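Side-chain contacts in leucine aminopeptidase 1 (Caenorhabditis elegans, PDB 2HC9), which releases N-terminal amino acids, preferably leucine, from peptides as a two-zinc M17 aminopeptidase and probably serves as a digestive enzyme: residues 69-74 with 101-106; 196-199 with 203-206; 439-444 with 453-458. The protein carries 1 engineered substitution. All blocks are in the same frame, centred on the assembly; numbering follows the deposited sequence.

Contact 1 of 3, residues 69-74 with 101-106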
loop_
_atom_site.group_PDB
_atom_site.type_symbol
_atom_site.label_atom_id
_atom_site.label_comp_id
_atom_site.label_asym_id
_atom_site.label_seq_id
_atom_site.Cartn_x
_atom_site.Cartn_y
_atom_site.Cartn_z
ATOM N N TYR A 69 -11.769 -37.298 31.471
ATOM C CA TYR A 69 -10.879 -37.181 30.316
ATOM C C TYR A 69 -11.536 -36.636 29.035
ATOM O O TYR A 69 -10.834 -36.120 28.176
ATOM C CB TYR A 69 -10.038 -38.444 30.072
ATOM C CG TYR A 69 -10.807 -39.648 29.556
ATOM C CD1 TYR A 69 -11.067 -39.807 28.198
ATOM C CD2 TYR A 69 -11.254 -40.634 30.429
ATOM C CE1 TYR A 69 -11.773 -40.920 27.716
ATOM C CE2 TYR A 69 -11.976 -41.736 29.961
ATOM C CZ TYR A 69 -12.224 -41.867 28.611
ATOM O OH TYR A 69 -12.920 -42.956 28.165
ATOM N N GLU A 70 -12.870 -36.711 28.930
ATOM C CA GLU A 70 -13.559 -36.194 27.729
ATOM C C GLU A 70 -15.000 -35.720 27.911
ATOM O O GLU A 70 -15.497 -34.971 27.073
ATOM C CB GLU A 70 -13.498 -37.193 26.573
ATOM C CG GLU A 70 -14.251 -38.475 26.859
ATOM C CD GLU A 70 -14.270 -39.424 25.679
ATOM O OE1 GLU A 70 -13.600 -39.140 24.663
ATOM O OE2 GLU A 70 -14.993 -40.446 25.768
ATOM N N LEU A 71 -15.660 -36.152 28.981
ATOM C CA LEU A 71 -17.116 -36.008 29.096
ATOM C C LEU A 71 -17.589 -34.852 29.966
ATOM O O LEU A 71 -18.782 -34.576 30.029
ATOM C CB LEU A 71 -17.755 -37.292 29.639
ATOM C CG LEU A 71 -17.804 -38.496 28.699
ATOM C CD1 LEU A 71 -18.264 -39.750 29.453
ATOM C CD2 LEU A 71 -18.643 -38.226 27.452
ATOM N N ALA A 72 -16.698 -34.194 30.696
ATOM C CA ALA A 72 -17.220 -33.282 31.730
ATOM C C ALA A 72 -16.326 -32.112 32.062
ATOM O O ALA A 72 -15.099 -32.251 32.080
ATOM C CB ALA A 72 -17.561 -34.051 33.020
ATOM N N HIS A 73 -16.947 -30.977 32.379
ATOM C CA HIS A 73 -16.220 -29.731 32.657
ATOM C C HIS A 73 -16.917 -28.931 33.752
ATOM O O HIS A 73 -18.147 -28.941 33.830
ATOM C CB HIS A 73 -16.187 -28.866 31.389
ATOM C CG HIS A 73 -15.412 -29.472 30.266
ATOM N ND1 HIS A 73 -15.979 -30.327 29.345
ATOM C CD2 HIS A 73 -14.112 -29.346 29.916
ATOM C CE1 HIS A 73 -15.060 -30.697 28.473
ATOM N NE2 HIS A 73 -13.917 -30.119 28.799
ATOM N N LEU A 74 -16.136 -28.210 34.551
ATOM C CA LEU A 74 -16.663 -27.135 35.401
ATOM C C LEU A 74 -16.163 -25.794 34.835
ATOM O O LEU A 74 -14.970 -25.617 34.608
ATOM C CB LEU A 74 -16.139 -27.295 36.834
ATOM C CG LEU A 74 -16.416 -26.171 37.851
ATOM C CD1 LEU A 74 -17.892 -26.099 38.204
ATOM C CD2 LEU A 74 -15.625 -26.378 39.122
ATOM N N ASN A 101 -15.357 -29.430 22.779
ATOM C CA ASN A 101 -15.940 -30.416 21.873
ATOM C C ASN A 101 -16.441 -31.640 22.614
ATOM O O ASN A 101 -15.867 -32.026 23.640
ATOM C CB ASN A 101 -14.920 -30.797 20.814
ATOM C CG ASN A 101 -14.541 -29.618 19.937
ATOM O OD1 ASN A 101 -15.379 -28.783 19.595
ATOM N ND2 ASN A 101 -13.259 -29.528 19.599
ATOM N N TYR A 102 -17.521 -32.240 22.117
ATOM C CA TYR A 102 -18.107 -33.433 22.762
ATOM C C TYR A 102 -17.703 -34.667 21.946
ATOM O O TYR A 102 -17.649 -34.607 20.705
ATOM C CB TYR A 102 -19.645 -33.309 22.848
ATOM C CG TYR A 102 -20.072 -31.988 23.425
ATOM C CD1 TYR A 102 -19.996 -31.760 24.799
ATOM C CD2 TYR A 102 -20.523 -30.938 22.596
ATOM C CE1 TYR A 102 -20.345 -30.544 25.342
ATOM C CE2 TYR A 102 -20.886 -29.679 23.151
ATOM C CZ TYR A 102 -20.791 -29.507 24.529
ATOM O OH TYR A 102 -21.130 -28.309 25.123
ATOM N N PRO A 103 -17.399 -35.790 22.626
ATOM C CA PRO A 103 -17.108 -37.001 21.861
ATOM C C PRO A 103 -18.177 -37.305 20.822
ATOM O O PRO A 103 -19.357 -37.030 21.022
ATOM C CB PRO A 103 -17.030 -38.099 22.933
ATOM C CG PRO A 103 -16.614 -37.361 24.169
ATOM C CD PRO A 103 -17.298 -36.013 24.085
ATOM N N GLU A 104 -17.731 -37.846 19.698
ATOM C CA GLU A 104 -18.561 -38.190 18.548
ATOM C C GLU A 104 -19.893 -38.879 18.934
ATOM O O GLU A 104 -20.944 -38.606 18.354
ATOM C CB GLU A 104 -17.675 -39.082 17.654
ATOM C CG GLU A 104 -18.301 -39.834 16.543
ATOM C CD GLU A 104 -19.027 -41.068 17.008
ATOM O OE1 GLU A 104 -18.407 -41.996 17.597
ATOM O OE2 GLU A 104 -20.239 -41.089 16.770
ATOM N N ASP A 105 -19.852 -39.774 19.912
ATOM C CA ASP A 105 -21.037 -40.558 20.258
ATOM C C ASP A 105 -21.838 -40.017 21.453
ATOM O O ASP A 105 -22.740 -40.691 21.965
ATOM C CB ASP A 105 -20.648 -42.023 20.508
ATOM C CG ASP A 105 -19.561 -42.178 21.572
ATOM O OD1 ASP A 105 -18.911 -41.175 21.942
ATOM O OD2 ASP A 105 -19.356 -43.318 22.055
ATOM N N THR A 106 -21.513 -38.809 21.909
ATOM C CA THR A 106 -22.371 -38.101 22.865
ATOM C C THR A 106 -23.806 -37.941 22.344
ATOM O O THR A 106 -24.015 -37.486 21.219
ATOM C CB THR A 106 -21.805 -36.698 23.166
ATOM O OG1 THR A 106 -20.445 -36.822 23.604
ATOM C CG2 THR A 106 -22.628 -36.018 24.252
HETATM O O HOH W 1 -17.095 -32.821 26.612
HETATM O O HOH W 2 -13.935 -32.941 25.828
#
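Glu70 and Leu71, just ahead of the strand that starts at Ala72, face the loop residues Tyr102 and Pro103, with the CA atoms of Glu70 and Pro103 6.9 Å apart. Pro103 also opens a type I beta turn ending at Thr106, whose N and OG1 both bond to Pro103 O from the same face of its carbonyl plane, OG1 at 2.8 Å. The proline ring is the centre of the packing. Its CG lies 3.5 Å from Glu70 CD and is touched by the whole length of that side chain, from CB to the carboxylate. With chi1 at 65°, Glu70 CG sits between the backbone N and the carbonyl carbon, and the chain then runs out extended past the ring. Glu70 OE2 forms a salt bridge with Arg58 of the second subunit, and the same arginine also pairs with Asp105. Leu71 CD2 meets Pro103 CG at 4.0 Å, the two side chains crossing at about a right angle. Two waters can each link Glu70 O with Asn101 O, one only weakly at Asn101. In the N-terminal domain the contact joins the residues leading into strand 72-77, paired with strand 18-25, to the loop between helix 90-97 and strand 108-114.

Contact 2 of 3, residues 196-199 with 203-206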
loop_
_atom_site.group_PDB
_atom_site.type_symbol
_atom_site.label_atom_id
_atom_site.label_comp_id
_atom_site.label_asym_id
_atom_site.label_seq_id
_atom_site.Cartn_x
_atom_site.Cartn_y
_atom_site.Cartn_z
ATOM N N VAL A 196 -41.301 -16.674 9.999
ATOM C CA VAL A 196 -41.524 -16.079 11.317
ATOM C C VAL A 196 -42.831 -15.253 11.311
ATOM O O VAL A 196 -43.620 -15.319 12.264
ATOM C CB VAL A 196 -40.313 -15.188 11.757
ATOM C CG1 VAL A 196 -40.664 -14.361 13.016
ATOM C CG2 VAL A 196 -39.055 -16.047 11.967
ATOM N N GLY A 197 -43.056 -14.503 10.231
ATOM C CA GLY A 197 -44.322 -13.771 10.030
ATOM C C GLY A 197 -45.541 -14.683 10.194
ATOM O O GLY A 197 -46.512 -14.319 10.874
ATOM N N ASN A 198 -45.487 -15.856 9.569
ATOM C CA ASN A 198 -46.599 -16.805 9.645
ATOM C C ASN A 198 -46.745 -17.367 11.063
ATOM O O ASN A 198 -47.859 -17.397 11.606
ATOM C CB ASN A 198 -46.449 -17.928 8.603
ATOM C CG ASN A 198 -47.112 -17.589 7.262
ATOM O OD1 ASN A 198 -48.309 -17.804 7.080
ATOM N ND2 ASN A 198 -46.329 -17.084 6.316
ATOM N N ALA A 199 -45.629 -17.790 11.658
ATOM C CA ALA A 199 -45.627 -18.394 13.009
ATOM C C ALA A 199 -46.164 -17.441 14.063
ATOM O O ALA A 199 -46.823 -17.859 15.023
ATOM C CB ALA A 199 -44.218 -18.866 13.399
ATOM N N LYS A 203 -49.264 -9.473 10.391
ATOM C CA LYS A 203 -49.583 -8.928 9.080
ATOM C C LYS A 203 -48.260 -8.798 8.321
ATOM O O LYS A 203 -47.335 -8.160 8.819
ATOM C CB LYS A 203 -50.243 -7.572 9.230
ATOM C CG LYS A 203 -50.529 -6.899 7.895
ATOM C CD LYS A 203 -51.202 -5.548 8.112
ATOM C CE LYS A 203 -51.418 -4.850 6.778
ATOM N NZ LYS A 203 -51.820 -3.426 6.977
ATOM N N ILE A 204 -48.176 -9.391 7.130
ATOM C CA ILE A 204 -46.902 -9.468 6.399
ATOM C C ILE A 204 -46.968 -8.630 5.124
ATOM O O ILE A 204 -47.893 -8.788 4.326
ATOM C CB ILE A 204 -46.568 -10.925 6.018
ATOM C CG1 ILE A 204 -46.527 -11.828 7.272
ATOM C CG2 ILE A 204 -45.239 -11.022 5.228
ATOM C CD1 ILE A 204 -46.579 -13.323 6.902
ATOM N N THR A 205 -46.006 -7.723 4.948
ATOM C CA THR A 205 -45.888 -6.967 3.690
ATOM C C THR A 205 -44.528 -7.267 3.062
ATOM O O THR A 205 -43.531 -7.242 3.754
ATOM C CB THR A 205 -45.995 -5.481 3.961
ATOM O OG1 THR A 205 -47.183 -5.233 4.719
ATOM C CG2 THR A 205 -46.019 -4.650 2.636
ATOM N N VAL A 206 -44.513 -7.598 1.774
ATOM C CA VAL A 206 -43.271 -7.846 1.037
ATOM C C VAL A 206 -43.323 -6.980 -0.199
ATOM O O VAL A 206 -44.250 -7.087 -1.005
ATOM C CB VAL A 206 -43.109 -9.346 0.646
ATOM C CG1 VAL A 206 -41.857 -9.564 -0.244
ATOM C CG2 VAL A 206 -43.019 -10.213 1.898
#
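Ile204 meets Gly197 in the last turn of helix 186-199 and makes the whole contact from the strand's side; Lys203, just before it, is hydrogen-bonded through its backbone to Ser237 of the adjoining strand 232-238. The CB of Ile204 points at the helix, and the CA atoms of Ile204 and Gly197 are 6.2 Å apart. Because CG1 stands anti to the carbonyl carbon (chi1 -57°) and chi2 is extended at 165°, CD1 is carried straight out to the helix, where it rests 3.7 Å from Gly197 C. One carbon further back, Ile204 CG1 is 4.0 Å from Gly197 CA. Gly197 has no side chain, which lets the isoleucine lie directly against helical backbone. This is an alpha-to-beta connection of the catalytic domain: the helix ends, three residues reverse the chain, and strand 203-208 enters the mixed sheet antiparallel to strand 232-238. The same methyl also meets Asn198, less certainly, since that side chain was modelled in two conformers: in one of them ND2 lies 3.8 Å from Ile204 CD1 and is hydrogen-bonded to Val194 O, one turn earlier in the helix. Thr205 is paired through its backbone with Val235 of strand 232-238, and its side chain touches the same residue. Val206 packs on helix 186-199 further back, where its side chain touches Val190 and Val194.

Contact 3 of 3, residues 439-444 with 453-458. Engineered in segment 439-444: Leu440 (natural residue Phe).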
loop_
_atom_site.group_PDB
_atom_site.type_symbol
_atom_site.label_atom_id
_atom_site.label_comp_id
_atom_site.label_asym_id
_atom_site.label_seq_id
_atom_site.Cartn_x
_atom_site.Cartn_y
_atom_site.Cartn_z
ATOM N N LEU A 439 -25.913 9.165 11.234
ATOM C CA LEU A 439 -26.567 10.447 10.919
ATOM C C LEU A 439 -27.094 10.481 9.497
ATOM O O LEU A 439 -28.070 11.173 9.226
ATOM C CB LEU A 439 -25.595 11.624 11.137
ATOM C CG LEU A 439 -25.258 11.918 12.610
ATOM C CD1 LEU A 439 -24.156 13.015 12.650
ATOM C CD2 LEU A 439 -26.511 12.346 13.366
ATOM N N LEU A 440 -26.465 9.738 8.581
ATOM C CA LEU A 440 -27.027 9.647 7.229
ATOM C C LEU A 440 -28.438 9.038 7.330
ATOM O O LEU A 440 -29.369 9.538 6.708
ATOM C CB LEU A 440 -26.146 8.779 6.304
ATOM C CG LEU A 440 -26.618 8.561 4.859
ATOM C CD1 LEU A 440 -27.807 7.565 4.660
ATOM C CD2 LEU A 440 -26.807 9.918 4.083
ATOM N N ILE A 441 -28.581 7.974 8.120
ATOM C CA ILE A 441 -29.902 7.358 8.337
ATOM C C ILE A 441 -30.873 8.382 8.939
ATOM O O ILE A 441 -31.979 8.622 8.401
ATOM C CB ILE A 441 -29.794 6.132 9.291
ATOM C CG1 ILE A 441 -28.890 5.041 8.686
ATOM C CG2 ILE A 441 -31.189 5.562 9.580
ATOM C CD1 ILE A 441 -28.418 3.997 9.712
ATOM N N GLY A 442 -30.466 8.996 10.043
ATOM C CA GLY A 442 -31.359 9.920 10.759
ATOM C C GLY A 442 -31.721 11.180 9.998
ATOM O O GLY A 442 -32.753 11.791 10.262
ATOM N N ALA A 443 -30.885 11.573 9.042
ATOM C CA ALA A 443 -31.154 12.770 8.238
ATOM C C ALA A 443 -32.473 12.676 7.454
ATOM O O ALA A 443 -32.989 13.678 6.974
ATOM C CB ALA A 443 -29.966 13.044 7.270
ATOM N N HIS A 444 -33.008 11.467 7.317
ATOM C CA HIS A 444 -34.236 11.252 6.555
ATOM C C HIS A 444 -35.480 11.204 7.440
ATOM O O HIS A 444 -36.612 11.145 6.929
ATOM C CB HIS A 444 -34.080 9.988 5.693
ATOM C CG HIS A 444 -33.021 10.167 4.645
ATOM N ND1 HIS A 444 -33.284 10.760 3.430
ATOM C CD2 HIS A 444 -31.676 10.028 4.714
ATOM C CE1 HIS A 444 -32.153 10.908 2.760
ATOM N NE2 HIS A 444 -31.158 10.476 3.519
ATOM N N TRP A 453 -35.592 7.799 18.408
ATOM C CA TRP A 453 -34.884 7.071 17.366
ATOM C C TRP A 453 -33.564 6.619 17.957
ATOM O O TRP A 453 -32.838 7.416 18.554
ATOM C CB TRP A 453 -34.634 7.963 16.119
ATOM C CG TRP A 453 -33.598 7.348 15.168
ATOM C CD1 TRP A 453 -33.623 6.090 14.618
ATOM C CD2 TRP A 453 -32.391 7.965 14.703
ATOM N NE1 TRP A 453 -32.487 5.882 13.840
ATOM C CE2 TRP A 453 -31.731 7.031 13.863
ATOM C CE3 TRP A 453 -31.801 9.225 14.914
ATOM C CZ2 TRP A 453 -30.503 7.312 13.255
ATOM C CZ3 TRP A 453 -30.584 9.502 14.295
ATOM C CH2 TRP A 453 -29.956 8.560 13.472
ATOM N N LEU A 454 -33.241 5.337 17.784
ATOM C CA LEU A 454 -31.973 4.812 18.238
ATOM C C LEU A 454 -31.372 3.944 17.142
ATOM O O LEU A 454 -32.006 2.990 16.660
ATOM C CB LEU A 454 -32.126 4.018 19.544
ATOM C CG LEU A 454 -30.818 3.526 20.170
ATOM C CD1 LEU A 454 -30.801 3.634 21.726
ATOM C CD2 LEU A 454 -30.411 2.088 19.680
ATOM N N HIS A 455 -30.135 4.269 16.783
ATOM C CA HIS A 455 -29.358 3.499 15.800
ATOM C C HIS A 455 -28.304 2.677 16.558
ATOM O O HIS A 455 -27.652 3.194 17.464
ATOM C CB HIS A 455 -28.671 4.506 14.849
ATOM C CG HIS A 455 -27.508 3.923 14.106
ATOM N ND1 HIS A 455 -27.661 2.938 13.152
ATOM C CD2 HIS A 455 -26.177 4.183 14.179
ATOM C CE1 HIS A 455 -26.471 2.607 12.676
ATOM N NE2 HIS A 455 -25.553 3.345 13.285
ATOM N N LEU A 456 -28.150 1.392 16.213
ATOM C CA LEU A 456 -27.254 0.524 16.957
ATOM C C LEU A 456 -26.353 -0.184 15.939
ATOM O O LEU A 456 -26.839 -0.964 15.113
ATOM C CB LEU A 456 -28.068 -0.521 17.765
ATOM C CG LEU A 456 -27.235 -1.470 18.654
ATOM C CD1 LEU A 456 -26.463 -0.696 19.741
ATOM C CD2 LEU A 456 -28.145 -2.517 19.296
ATOM N N ASP A 457 -25.051 0.072 16.009
ATOM C CA ASP A 457 -24.071 -0.541 15.098
ATOM C C ASP A 457 -23.413 -1.735 15.799
ATOM O O ASP A 457 -22.748 -1.592 16.842
ATOM C CB ASP A 457 -23.013 0.522 14.733
ATOM C CG ASP A 457 -22.080 0.108 13.581
ATOM O OD1 ASP A 457 -21.953 -1.079 13.205
ATOM O OD2 ASP A 457 -21.433 1.027 13.029
ATOM N N ILE A 458 -23.597 -2.910 15.208
ATOM C CA ILE A 458 -23.215 -4.164 15.865
ATOM C C ILE A 458 -22.197 -4.955 15.023
ATOM O O ILE A 458 -22.045 -6.170 15.198
ATOM C CB ILE A 458 -24.462 -5.049 16.182
ATOM C CG1 ILE A 458 -25.200 -5.459 14.880
ATOM C CG2 ILE A 458 -25.416 -4.295 17.115
ATOM C CD1 ILE A 458 -26.195 -6.658 15.069
#
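Gly442 and Ile441, in the last turn of helix 433-442, pack on Trp453 and His455 of strand 452-457, a helix-on-sheet contact within the mixed alpha/beta catalytic domain of the M17 aminopeptidases. The two aromatic residues are alternate residues of the strand, and CB of each points to the helix.

The most intimate interaction is a CH-pi contact. Gly442 CA lies over one face of the indole, 3.7 Å from the centroid of the six-membered ring of Trp453 and 26° off the ring normal. On the opposite face His455 N lies above the plane, offset toward the rim of the indole. Having no CB, Gly442 lets the ring settle directly on the helix backbone, so that Trp453 CH2 comes within 3.3 Å of Gly442 CA.

Apolar packing comes from the two branches of Ile441, which part company. CG2, anti to the backbone N, reaches Trp453 CZ2 at 4.1 Å, whereas CG1 carries CD1 across to the imidazole of His455. Elsewhere this side chain touches Arg338, a predicted active-site residue, and Leu341 of helix 337-350.

Polar bonds fix the two rings from the neighbouring strand 356-361. Asp359 uses a different carboxylate oxygen for each hydrogen bond: OD1 with Trp453 NE1, and OD2 with His455 ND1. Ile441 CD1 approaches the imidazole obliquely and comes within 3.7 Å of His455 ND1, the very nitrogen that is hydrogen-bonded to the aspartate.

The three contacts follow one another along the chain without overlap. Contact 1 belongs to the N-terminal domain, where 69-74 runs into a strand of the six-stranded sheet and 101-106 is loop. Contacts 2 and 3 share the mixed sheet of the catalytic domain, through strands 203-208 and 452-457, their centres about 25 Å apart. The centre of contact 1 is about 41 Å from that of contact 2 and about 45 Å from that of contact 3. They thus serve separate parts of the subunit: contact 1 an interface with another subunit, contact 2 a helix-to-strand connection, and contact 3 the buried layer by the active site, the Ile441 side chain about 11 Å from a zinc ion.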